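Local coordinates for microcin B17-processing protein McbD (Escherichia coli str. K-12 substr. MG1655, PDB 6GRH), which forms part of the octameric McbBCD synthetase that turns the inactive microcin B17 precursor peptide into the active, heterocycle-containing DNA gyrase poison, at residues 59-65 with 148-153; 286-290 with 392-396. The protein carries 1 engineered substitution. All blocks are in the same frame, centred on the assembly; numbering follows the deposited sequence.

Interaction 1. Residues 59-65 with 148-153; sequences FERRHFF and TCGCSF. With GOL (glycerol), chain S.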
ATOM      1  N   PHE E  59     -29.276 -16.915  -9.320  1.00 24.51           N
ATOM      2  CA  PHE E  59     -30.338 -16.208 -10.036  1.00 25.47           C
ATOM      3  C   PHE E  59     -31.462 -17.183 -10.436  1.00 25.75           C
ATOM      4  O   PHE E  59     -32.645 -16.858 -10.290  1.00 24.73           O
ATOM      5  CB  PHE E  59     -29.834 -15.521 -11.296  1.00 26.04           C
ATOM      6  CG  PHE E  59     -29.424 -14.091 -11.112  1.00 27.51           C
ATOM      7  CD1 PHE E  59     -30.335 -13.063 -11.367  1.00 28.61           C
ATOM      8  CD2 PHE E  59     -28.112 -13.750 -10.783  1.00 28.15           C
ATOM      9  CE1 PHE E  59     -29.961 -11.722 -11.238  1.00 29.29           C
ATOM     10  CE2 PHE E  59     -27.720 -12.409 -10.656  1.00 28.85           C
ATOM     11  CZ  PHE E  59     -28.638 -11.390 -10.899  1.00 29.16           C
ATOM     12  N   GLU E  60     -31.073 -18.358 -10.928  1.00 26.20           N
ATOM     13  CA  GLU E  60     -32.040 -19.377 -11.354  1.00 28.11           C
ATOM     14  C   GLU E  60     -32.950 -19.815 -10.200  1.00 28.07           C
ATOM     15  O   GLU E  60     -34.154 -19.747 -10.303  1.00 27.92           O
ATOM     16  CB  GLU E  60     -31.323 -20.615 -11.893  1.00 29.43           C
ATOM     17  CG  GLU E  60     -32.271 -21.703 -12.357  1.00 31.93           C
ATOM     18  CD  GLU E  60     -31.618 -23.076 -12.397  1.00 34.21           C
ATOM     19  OE1 GLU E  60     -30.518 -23.163 -12.966  1.00 35.63           O
ATOM     20  OE2 GLU E  60     -32.218 -24.053 -11.866  1.00 37.27           O
ATOM     21  N   ARG E  61     -32.343 -20.288  -9.127  1.00 28.95           N
ATOM     22  CA  ARG E  61     -33.081 -20.792  -7.979  1.00 30.70           C
ATOM     23  C   ARG E  61     -33.898 -19.731  -7.281  1.00 29.14           C
ATOM     24  O   ARG E  61     -35.038 -19.999  -6.866  1.00 28.78           O
ATOM     25  CB  ARG E  61     -32.139 -21.503  -7.005  1.00 33.28           C
ATOM     26  CG  ARG E  61     -31.503 -22.716  -7.680  1.00 37.31           C
ATOM     27  CD  ARG E  61     -31.550 -23.975  -6.842  1.00 39.64           C
ATOM     28  NE  ARG E  61     -30.666 -23.805  -5.715  1.00 42.22           N
ATOM     29  CZ  ARG E  61     -29.482 -24.388  -5.555  1.00 44.30           C
ATOM     30  NH1 ARG E  61     -28.978 -25.246  -6.445  1.00 46.02           N
ATOM     31  NH2 ARG E  61     -28.810 -24.130  -4.452  1.00 45.34           N
ATOM     32  N   ARG E  62     -33.359 -18.524  -7.178  1.00 27.36           N
ATOM     33  CA  ARG E  62     -34.130 -17.432  -6.615  1.00 27.91           C
ATOM     34  C   ARG E  62     -35.381 -17.142  -7.447  1.00 27.13           C
ATOM     35  O   ARG E  62     -36.468 -16.906  -6.898  1.00 26.91           O
ATOM     36  CB  ARG E  62     -33.296 -16.165  -6.454  1.00 28.93           C
ATOM     37  CG  ARG E  62     -34.077 -15.053  -5.767  1.00 29.75           C
ATOM     38  CD  ARG E  62     -33.211 -13.818  -5.563  1.00 30.66           C
ATOM     39  NE  ARG E  62     -32.774 -13.193  -6.822  1.00 30.93           N
ATOM     40  CZ  ARG E  62     -32.196 -11.991  -6.905  1.00 31.51           C
ATOM     41  NH1 ARG E  62     -31.948 -11.234  -5.823  1.00 32.46           N
ATOM     42  NH2 ARG E  62     -31.888 -11.515  -8.073  1.00 31.94           N
ATOM     43  N   HIS E  63     -35.239 -17.179  -8.762  1.00 26.43           N
ATOM     44  CA  HIS E  63     -36.379 -16.921  -9.622  1.00 26.68           C
ATOM     45  C   HIS E  63     -37.539 -17.937  -9.422  1.00 27.31           C
ATOM     46  O   HIS E  63     -38.694 -17.557  -9.171  1.00 27.44           O
ATOM     47  CB  HIS E  63     -35.960 -16.930 -11.085  1.00 26.41           C
ATOM     48  CG  HIS E  63     -37.092 -16.642 -12.015  1.00 26.83           C
ATOM     49  ND1 HIS E  63     -37.582 -15.368 -12.214  1.00 26.67           N
ATOM     50  CD2 HIS E  63     -37.824 -17.463 -12.805  1.00 27.27           C
ATOM     51  CE1 HIS E  63     -38.558 -15.418 -13.106  1.00 27.85           C
ATOM     52  NE2 HIS E  63     -38.725 -16.676 -13.482  1.00 27.55           N
ATOM     53  N   PHE E  64     -37.201 -19.214  -9.553  1.00 27.29           N
ATOM     54  CA  PHE E  64     -38.193 -20.300  -9.521  1.00 28.47           C
ATOM     55  C   PHE E  64     -38.741 -20.545  -8.118  1.00 28.65           C
ATOM     56  O   PHE E  64     -39.942 -20.806  -7.973  1.00 29.69           O
ATOM     57  CB  PHE E  64     -37.634 -21.570 -10.171  1.00 28.52           C
ATOM     58  CG  PHE E  64     -37.458 -21.433 -11.648  1.00 28.87           C
ATOM     59  CD1 PHE E  64     -38.566 -21.509 -12.492  1.00 29.47           C
ATOM     60  CD2 PHE E  64     -36.209 -21.207 -12.216  1.00 28.18           C
ATOM     61  CE1 PHE E  64     -38.418 -21.376 -13.866  1.00 28.92           C
ATOM     62  CE2 PHE E  64     -36.065 -21.068 -13.588  1.00 27.91           C
ATOM     63  CZ  PHE E  64     -37.173 -21.140 -14.409  1.00 28.27           C
ATOM     64  N   PHE E  65     -37.906 -20.386  -7.094  1.00 28.30           N
ATOM     65  CA  PHE E  65     -38.344 -20.559  -5.686  1.00 29.06           C
ATOM     66  C   PHE E  65     -39.035 -19.344  -5.062  1.00 29.40           C
ATOM     67  O   PHE E  65     -39.935 -19.496  -4.222  1.00 29.49           O
ATOM     68  CB  PHE E  65     -37.163 -20.974  -4.784  1.00 29.40           C
ATOM     69  CG  PHE E  65     -36.813 -22.430  -4.859  1.00 30.02           C
ATOM     70  CD1 PHE E  65     -36.038 -22.935  -5.903  1.00 30.02           C
ATOM     71  CD2 PHE E  65     -37.257 -23.304  -3.876  1.00 31.48           C
ATOM     72  CE1 PHE E  65     -35.724 -24.276  -5.964  1.00 30.56           C
ATOM     73  CE2 PHE E  65     -36.963 -24.662  -3.949  1.00 32.10           C
ATOM     74  CZ  PHE E  65     -36.204 -25.145  -4.986  1.00 31.48           C
ATOM     75  N   THR E 148     -36.945 -28.500 -10.152  1.00 33.99           N
ATOM     76  CA  THR E 148     -36.298 -27.573 -11.060  1.00 34.49           C
ATOM     77  C   THR E 148     -35.774 -28.206 -12.360  1.00 34.29           C
ATOM     78  O   THR E 148     -34.916 -27.608 -13.006  1.00 32.82           O
ATOM     79  CB  THR E 148     -35.092 -26.889 -10.368  1.00 34.63           C
ATOM     80  OG1 THR E 148     -34.145 -27.891  -9.970  1.00 37.29           O
ATOM     81  CG2 THR E 148     -35.520 -26.098  -9.184  1.00 34.25           C
ATOM     82  N   CYS E 149     -36.265 -29.385 -12.744  1.00 35.83           N
ATOM     83  CA  CYS E 149     -35.841 -30.016 -14.015  1.00 37.20           C
ATOM     84  C   CYS E 149     -36.079 -29.100 -15.198  1.00 36.35           C
ATOM     85  O   CYS E 149     -37.146 -28.504 -15.322  1.00 36.33           O
ATOM     86  CB  CYS E 149     -36.588 -31.316 -14.294  1.00 40.26           C
ATOM     87  SG  CYS E 149     -36.101 -32.623 -13.164  1.00 45.68           S
ATOM     88  N   GLY E 150     -35.058 -28.980 -16.040  1.00 35.18           N
ATOM     89  CA  GLY E 150     -35.120 -28.155 -17.222  1.00 34.91           C
ATOM     90  C   GLY E 150     -34.948 -26.659 -17.019  1.00 33.79           C
ATOM     91  O   GLY E 150     -35.086 -25.914 -17.976  1.00 33.97           O
ATOM     92  N   CYS E 151     -34.656 -26.223 -15.800  1.00 32.97           N
ATOM     93  CA  CYS E 151     -34.524 -24.795 -15.475  1.00 32.54           C
ATOM     94  C   CYS E 151     -33.121 -24.315 -15.799  1.00 32.47           C
ATOM     95  O   CYS E 151     -32.150 -25.053 -15.598  1.00 32.54           O
ATOM     96  CB  CYS E 151     -34.779 -24.539 -14.001  1.00 32.73           C
ATOM     97  SG  CYS E 151     -36.507 -24.728 -13.482  1.00 34.86           S
ATOM     98  N   SER E 152     -33.019 -23.088 -16.308  1.00 31.26           N
ATOM     99  CA  SER E 152     -31.724 -22.488 -16.626  1.00 30.78           C
ATOM    100  C   SER E 152     -31.779 -20.970 -16.536  1.00 29.55           C
ATOM    101  O   SER E 152     -32.857 -20.366 -16.576  1.00 28.36           O
ATOM    102  CB  SER E 152     -31.247 -22.920 -18.018  1.00 31.47           C
ATOM    103  OG  SER E 152     -29.834 -22.873 -18.099  1.00 33.19           O
ATOM    104  N   PHE E 153     -30.592 -20.383 -16.380  1.00 28.79           N
ATOM    105  CA  PHE E 153     -30.400 -18.937 -16.332  1.00 28.22           C
ATOM    106  C   PHE E 153     -29.205 -18.598 -17.197  1.00 28.37           C
ATOM    107  O   PHE E 153     -28.167 -19.259 -17.098  1.00 27.61           O
ATOM    108  CB  PHE E 153     -30.145 -18.478 -14.900  1.00 28.00           C
ATOM    109  CG  PHE E 153     -29.719 -17.046 -14.790  1.00 27.72           C
ATOM    110  CD1 PHE E 153     -30.661 -16.029 -14.751  1.00 27.76           C
ATOM    111  CD2 PHE E 153     -28.370 -16.705 -14.751  1.00 27.78           C
ATOM    112  CE1 PHE E 153     -30.275 -14.714 -14.644  1.00 27.79           C
ATOM    113  CE2 PHE E 153     -27.975 -15.379 -14.647  1.00 27.93           C
ATOM    114  CZ  PHE E 153     -28.926 -14.379 -14.576  1.00 27.95           C
TER
HETATM  115  C1  GOL S 703     -27.641 -21.733 -13.992  1.00 51.32           C
HETATM  116  O1  GOL S 703     -28.838 -22.096 -14.676  1.00 47.29           O
HETATM  117  C2  GOL S 703     -26.538 -22.748 -14.271  1.00 54.59           C
HETATM  118  O2  GOL S 703     -26.331 -22.866 -15.683  1.00 56.40           O
HETATM  119  C3  GOL S 703     -25.239 -22.292 -13.612  1.00 56.95           C
HETATM  120  O3  GOL S 703     -24.625 -23.389 -12.924  1.00 60.07           O
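Aromatic rings and the side chain of E60 make most of this crossing of a helix over a strand. At one end, the rings of F59 and F153 lie nearly parallel, with planes at 14° and centroids 4.7 Å apart, but barely overlap. One face of the F153 ring is covered by F59 CB, 3.4 Å from the ring centroid, a CH-pi contact. Further along, C151 SG sits 3.6 Å from the centroid of the F64 ring, almost on its normal, a sulfur-aromatic contact. C151 and F153 both point their CB toward the helix, while S152 between them points away.

The helix is part of 47-66 and the strand part of 151-154, in the YcaO domain. The axes of segments 59-65 and 151-153 approach to 7.8 Å, their N-to-C directions 126° apart, so the helix runs obliquely. A type II turn from T148 to C151, closed by C151 N to T148 O at 3.1 Å, leads into the strand. G150 takes the third position with a positive phi, which favours glycine. At the far end, T148 reaches back to the helix, with its CG2 3.7 Å from F65 CE1.

No direct hydrogen bond joins the segments. A glycerol, probably from the crystallisation liquor, bridges them. Its O1 donates to E60 OE1 at 2.6 Å and accepts from F153 N at 3.0 Å. E60 also brings OE2 within 3.4 Å of C151 CB.

S152 pairs by backbone with T355 of strand 350-358, so strand 151-154 joins the antiparallel sheet. F65 meets F208 of a McbB chain, a partner subunit.

Interaction 2. Residues 286-290 with 392-396; sequences YQRHF and MVPFP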
ATOM      1  N   TYR E 286     -35.211 -33.335  -1.725  1.00 35.68           N
ATOM      2  CA  TYR E 286     -34.286 -34.039  -2.650  1.00 35.62           C
ATOM      3  C   TYR E 286     -32.903 -34.187  -1.997  1.00 35.65           C
ATOM      4  O   TYR E 286     -32.292 -35.244  -2.068  1.00 35.44           O
ATOM      5  CB  TYR E 286     -34.158 -33.322  -4.011  1.00 34.85           C
ATOM      6  CG  TYR E 286     -35.311 -33.499  -4.979  1.00 35.11           C
ATOM      7  CD1 TYR E 286     -36.587 -33.908  -4.552  1.00 35.87           C
ATOM      8  CD2 TYR E 286     -35.127 -33.237  -6.346  1.00 34.67           C
ATOM      9  CE1 TYR E 286     -37.638 -34.061  -5.450  1.00 36.51           C
ATOM     10  CE2 TYR E 286     -36.173 -33.392  -7.257  1.00 35.30           C
ATOM     11  CZ  TYR E 286     -37.428 -33.814  -6.804  1.00 36.33           C
ATOM     12  OH  TYR E 286     -38.468 -33.972  -7.689  1.00 36.76           O
ATOM     13  N   GLN E 287     -32.439 -33.143  -1.315  1.00 35.80           N
ATOM     14  CA  GLN E 287     -31.157 -33.225  -0.605  1.00 36.45           C
ATOM     15  C   GLN E 287     -31.224 -34.211   0.554  1.00 36.49           C
ATOM     16  O   GLN E 287     -30.291 -34.969   0.749  1.00 35.73           O
ATOM     17  CB  GLN E 287     -30.699 -31.851  -0.098  1.00 37.01           C
ATOM     18  CG  GLN E 287     -30.330 -30.872  -1.200  1.00 38.00           C
ATOM     19  CD  GLN E 287     -29.834 -29.536  -0.658  1.00 39.28           C
ATOM     20  OE1 GLN E 287     -29.905 -29.270   0.551  1.00 40.26           O
ATOM     21  NE2 GLN E 287     -29.306 -28.694  -1.555  1.00 40.24           N
ATOM     22  N   ARG E 288     -32.337 -34.208   1.295  1.00 37.40           N
ATOM     23  CA  ARG E 288     -32.566 -35.184   2.377  1.00 38.91           C
ATOM     24  C   ARG E 288     -32.555 -36.612   1.832  1.00 38.86           C
ATOM     25  O   ARG E 288     -31.887 -37.485   2.371  1.00 38.54           O
ATOM     26  CB  ARG E 288     -33.892 -34.897   3.124  1.00 40.82           C
ATOM     27  CG  ARG E 288     -34.070 -35.649   4.447  1.00 43.20           C
ATOM     28  CD  ARG E 288     -35.336 -35.248   5.214  1.00 44.94           C
ATOM     29  NE  ARG E 288     -35.361 -33.808   5.470  1.00 45.66           N
ATOM     30  CZ  ARG E 288     -36.155 -32.896   4.885  1.00 46.39           C
ATOM     31  NH1 ARG E 288     -37.131 -33.218   4.017  1.00 46.23           N
ATOM     32  NH2 ARG E 288     -36.005 -31.618   5.228  1.00 45.76           N
ATOM     33  N   HIS E 289     -33.285 -36.839   0.746  1.00 38.91           N
ATOM     34  CA  HIS E 289     -33.301 -38.159   0.107  1.00 39.58           C
ATOM     35  C   HIS E 289     -31.888 -38.560  -0.370  1.00 38.77           C
ATOM     36  O   HIS E 289     -31.435 -39.675  -0.122  1.00 38.31           O
ATOM     37  CB  HIS E 289     -34.291 -38.188  -1.066  1.00 40.08           C
ATOM     38  CG  HIS E 289     -34.266 -39.470  -1.840  1.00 41.14           C
ATOM     39  ND1 HIS E 289     -34.807 -40.639  -1.351  1.00 43.10           N
ATOM     40  CD2 HIS E 289     -33.733 -39.779  -3.051  1.00 40.89           C
ATOM     41  CE1 HIS E 289     -34.624 -41.609  -2.232  1.00 43.20           C
ATOM     42  NE2 HIS E 289     -33.988 -41.112  -3.276  1.00 42.14           N
ATOM     43  N   PHE E 290     -31.183 -37.642  -1.019  1.00 37.91           N
ATOM     44  CA  PHE E 290     -29.827 -37.960  -1.494  1.00 38.07           C
ATOM     45  C   PHE E 290     -28.898 -38.364  -0.354  1.00 38.77           C
ATOM     46  O   PHE E 290     -28.127 -39.302  -0.501  1.00 38.53           O
ATOM     47  CB  PHE E 290     -29.193 -36.791  -2.248  1.00 37.27           C
ATOM     48  CG  PHE E 290     -27.886 -37.144  -2.910  1.00 37.24           C
ATOM     49  CD1 PHE E 290     -27.836 -38.157  -3.879  1.00 37.68           C
ATOM     50  CD2 PHE E 290     -26.713 -36.470  -2.593  1.00 37.12           C
ATOM     51  CE1 PHE E 290     -26.647 -38.486  -4.511  1.00 37.41           C
ATOM     52  CE2 PHE E 290     -25.515 -36.792  -3.235  1.00 37.26           C
ATOM     53  CZ  PHE E 290     -25.484 -37.803  -4.191  1.00 37.63           C
ATOM     54  N   MET E 392     -37.625 -42.984  -5.614  1.00 45.94           N
ATOM     55  CA  MET E 392     -36.892 -41.898  -6.239  1.00 44.67           C
ATOM     56  C   MET E 392     -35.450 -42.312  -6.561  1.00 42.66           C
ATOM     57  O   MET E 392     -34.773 -42.922  -5.745  1.00 41.36           O
ATOM     58  CB  MET E 392     -36.901 -40.649  -5.387  1.00 45.40           C
ATOM     59  CG  MET E 392     -36.178 -39.534  -6.093  1.00 45.08           C
ATOM     60  SD  MET E 392     -36.579 -37.930  -5.461  1.00 46.06           S
ATOM     61  CE  MET E 392     -35.421 -36.982  -6.459  1.00 43.79           C
ATOM     62  N   VAL E 393     -35.014 -41.978  -7.772  1.00 42.12           N
ATOM     63  CA  VAL E 393     -33.611 -42.143  -8.213  1.00 42.04           C
ATOM     64  C   VAL E 393     -32.625 -41.537  -7.183  1.00 41.51           C
ATOM     65  O   VAL E 393     -32.905 -40.466  -6.659  1.00 40.15           O
ATOM     66  CB  VAL E 393     -33.402 -41.513  -9.628  1.00 41.14           C
ATOM     67  CG1 VAL E 393     -33.585 -40.008  -9.613  1.00 39.45           C
ATOM     68  CG2 VAL E 393     -32.043 -41.893 -10.227  1.00 41.25           C
ATOM     69  N   PRO E 394     -31.505 -42.239  -6.867  1.00 42.79           N
ATOM     70  CA  PRO E 394     -30.520 -41.743  -5.891  1.00 43.82           C
ATOM     71  C   PRO E 394     -29.559 -40.680  -6.488  1.00 44.20           C
ATOM     72  O   PRO E 394     -28.346 -40.901  -6.656  1.00 44.97           O
ATOM     73  CB  PRO E 394     -29.805 -43.024  -5.443  1.00 44.60           C
ATOM     74  CG  PRO E 394     -29.847 -43.903  -6.652  1.00 44.46           C
ATOM     75  CD  PRO E 394     -31.182 -43.620  -7.287  1.00 44.26           C
ATOM     76  N   PHE E 395     -30.139 -39.522  -6.785  1.00 44.37           N
ATOM     77  CA  PHE E 395     -29.473 -38.436  -7.485  1.00 45.18           C
ATOM     78  C   PHE E 395     -29.959 -37.157  -6.808  1.00 45.40           C
ATOM     79  O   PHE E 395     -31.138 -37.093  -6.467  1.00 45.37           O
ATOM     80  CB  PHE E 395     -29.882 -38.465  -8.960  1.00 45.47           C
ATOM     81  CG  PHE E 395     -29.106 -37.518  -9.827  1.00 45.12           C
ATOM     82  CD1 PHE E 395     -29.599 -36.256 -10.106  1.00 44.85           C
ATOM     83  CD2 PHE E 395     -27.882 -37.896 -10.375  1.00 46.03           C
ATOM     84  CE1 PHE E 395     -28.888 -35.365 -10.896  1.00 44.61           C
ATOM     85  CE2 PHE E 395     -27.160 -37.011 -11.166  1.00 45.42           C
ATOM     86  CZ  PHE E 395     -27.668 -35.736 -11.418  1.00 44.45           C
ATOM     87  N   PRO E 396     -29.069 -36.156  -6.579  1.00 47.34           N
ATOM     88  CA  PRO E 396     -29.509 -34.900  -5.919  1.00 48.66           C
ATOM     89  C   PRO E 396     -30.356 -33.958  -6.805  1.00 51.09           C
ATOM     90  O   PRO E 396     -31.089 -33.077  -6.303  1.00 50.65           O
ATOM     91  CB  PRO E 396     -28.191 -34.205  -5.544  1.00 47.42           C
ATOM     92  CG  PRO E 396     -27.118 -34.860  -6.334  1.00 46.93           C
ATOM     93  CD  PRO E 396     -27.643 -36.110  -6.962  1.00 47.29           C
ATOM     94  OXT PRO E 396     -30.317 -34.050  -8.050  1.00 52.20           O
TER
HETATM   95  O   HOH W   1     -32.501 -36.952  -4.226  1.00 45.60           O
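The extreme C terminus of the chain is a packing element here. The tail 392-396 is proline-rich, as in many YcaO cyclodehydratases, and lies against helix 285-292. P394 is the centre of an inverse gamma turn, with a weak hydrogen bond from F395 N to V393 O. The last residue, P396, lays its CD over the face of F290, 3.8 Å from the ring centroid. One carboxylate oxygen, P396 O, lies 3.8 Å from Y286 CB, at the edge of the ring.

M392 fills the other end. Its side chain is fully extended, all three chi angles t. This carries CE over the centre of the Y286 ring, 3.5 Å from the centroid and on its normal. SD follows at 4.3 Å from the same centroid, a Met-aromatic contact. M392 CB covers one face of the H289 imidazole. The Y286 hydroxyl is hydrogen-bonded to D147. V393 and F395 point away from this helix and pack on helix 157-180.

One direct hydrogen bond joins the segments, from H289 NE2 to M392 O at 3.2 Å. A water adds a second link, donating to Y286 O at 2.8 Å and to F395 O at 2.6 Å.

From the N terminus, the chain forms a four-stranded antiparallel sheet and then helix 47-66. Interaction 1 closes the loop of 82 residues that follows, where strand 151-154 returns to that helix. Interaction 2 opens only later, at helix 285-292, and closes 101 residues on, when the tail returns. The two loops are in series and neither nest nor cross. Their centres are 18 Å apart, and their nearest atoms about 5 Å, without touching. Helix 157-180 joins them: S152 and C149 rest on it in interaction 1, and V393, P394 and F395 in interaction 2. D147, next to 148-153, also hydrogen-bonds to both C149 and Y286.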